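PDB 1YHT: DspB from Aggregatibacter actinomycetemcomitans, which probably hydrolyses terminal beta-linked N-acetylhexosamine residues as a family 20 glycoside hydrolase and disperses biofilm. Local coordinates for residues S43-N48 and A352-T357. Numbering follows the deposited sequence.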
# COMPACT_ATOMS: atom_id res chain seq x y z
N SER A 43 -15.07 -4.65 -9.35
CA SER A 43 -16.46 -4.93 -9.06
C SER A 43 -17.01 -6.04 -9.94
O SER A 43 -17.62 -6.99 -9.43
CB SER A 43 -17.29 -3.67 -9.29
OG SER A 43 -18.66 -3.95 -9.08
N LEU A 44 -16.83 -5.89 -11.26
CA LEU A 44 -17.31 -6.87 -12.22
C LEU A 44 -16.61 -8.21 -12.10
O LEU A 44 -17.18 -9.24 -12.51
CB LEU A 44 -17.09 -6.35 -13.65
CG LEU A 44 -17.94 -5.12 -13.99
CD1 LEU A 44 -17.42 -4.44 -15.25
CD2 LEU A 44 -19.43 -5.48 -14.13
N SER A 45 -15.38 -8.23 -11.59
CA SER A 45 -14.68 -9.52 -11.41
C SER A 45 -15.07 -10.22 -10.10
O SER A 45 -14.64 -11.35 -9.86
CB SER A 45 -13.18 -9.30 -11.42
OG SER A 45 -12.78 -8.64 -12.62
N GLY A 46 -15.83 -9.52 -9.24
CA GLY A 46 -16.26 -10.06 -7.95
C GLY A 46 -15.31 -9.73 -6.80
O GLY A 46 -15.34 -10.37 -5.74
N GLY A 47 -14.46 -8.73 -7.00
CA GLY A 47 -13.57 -8.25 -5.92
C GLY A 47 -14.27 -7.29 -5.01
O GLY A 47 -15.45 -6.91 -5.25
N ASN A 48 -13.56 -6.83 -3.97
CA ASN A 48 -14.19 -5.94 -3.01
C ASN A 48 -13.36 -4.82 -2.38
O ASN A 48 -13.89 -4.11 -1.54
CB ASN A 48 -14.89 -6.75 -1.94
CG ASN A 48 -14.01 -7.74 -1.38
OD1 ASN A 48 -12.82 -7.50 -1.27
ND2 ASN A 48 -14.56 -8.91 -1.09
N ALA A 352 -7.82 -11.97 -13.51
CA ALA A 352 -7.23 -13.30 -13.20
C ALA A 352 -6.91 -13.44 -11.71
O ALA A 352 -7.21 -14.44 -11.11
CB ALA A 352 -5.95 -13.49 -13.98
N VAL A 353 -6.28 -12.44 -11.12
CA VAL A 353 -5.94 -12.50 -9.70
C VAL A 353 -7.21 -12.62 -8.82
O VAL A 353 -7.28 -13.46 -7.90
CB VAL A 353 -5.11 -11.26 -9.27
CG1 VAL A 353 -4.89 -11.25 -7.73
CG2 VAL A 353 -3.77 -11.24 -10.00
N ILE A 354 -8.22 -11.84 -9.15
CA ILE A 354 -9.50 -11.83 -8.43
C ILE A 354 -10.19 -13.18 -8.58
O ILE A 354 -10.65 -13.75 -7.60
CB ILE A 354 -10.46 -10.66 -8.86
CG1 ILE A 354 -9.90 -9.32 -8.39
CG2 ILE A 354 -11.84 -10.86 -8.30
CD1 ILE A 354 -10.56 -8.08 -8.99
N HIS A 355 -10.30 -13.66 -9.81
CA HIS A 355 -10.95 -14.93 -10.06
C HIS A 355 -10.17 -16.09 -9.44
O HIS A 355 -10.78 -16.96 -8.87
CB HIS A 355 -11.13 -15.18 -11.56
CG HIS A 355 -12.15 -14.30 -12.21
ND1 HIS A 355 -13.37 -14.02 -11.65
CD2 HIS A 355 -12.14 -13.67 -13.42
CE1 HIS A 355 -14.05 -13.21 -12.45
NE2 HIS A 355 -13.33 -12.98 -13.53
N LYS A 356 -8.85 -16.12 -9.57
CA LYS A 356 -8.06 -17.19 -8.97
C LYS A 356 -8.13 -17.19 -7.47
O LYS A 356 -8.05 -18.26 -6.85
CB LYS A 356 -6.60 -17.12 -9.39
CG LYS A 356 -6.34 -17.46 -10.87
CD LYS A 356 -6.55 -18.98 -11.20
CE LYS A 356 -5.63 -19.86 -10.39
NZ LYS A 356 -4.85 -20.78 -11.24
N THR A 357 -8.31 -16.01 -6.88
CA THR A 357 -8.40 -15.90 -5.43
C THR A 357 -9.78 -16.40 -4.94
O THR A 357 -9.88 -17.19 -4.01
CB THR A 357 -8.20 -14.44 -4.96
OG1 THR A 357 -6.91 -13.95 -5.38
CG2 THR A 357 -8.32 -14.33 -3.45
O HOH W 1 -14.42 -13.69 -8.40
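Ser-45 and Gly-47, where the chain turns out of helix 32-44, pass over one flank of helix 339-358 at Ile-354 and His-355, with Gly-47 CA 6.0 Å from Ile-354 CA. A Schellman motif ends the first helix: Gly-46 takes a positive phi of 91° and its N bonds back to Ser-43 O. CB of Ile-354 faces this turn. With CG2 anti to the backbone N, that methyl lies 3.2 Å from Ser-45 O and 3.6 Å from Gly-47 N, while CD1 of Ile-354 packs 3.8 Å from CB of Ser-45. The Ser-45 hydroxyl bonds back to Thr-41 O, and of the serine side chain it is CB that meets the isoleucine. At the more exposed margin, the His-355 ring brings CE1 to 3.2 Å from Ser-45 O, in an oblique approach. A water donates to that same carbonyl oxygen over 2.8 Å and links it weakly to His-355 ND1. The contact thus joins the first and last helices of the TIM barrel, side by side on its outer layer; Ile-354 also touches Thr-19 of strand 18-24, and Asn-48 leads the turn into strand 49-53.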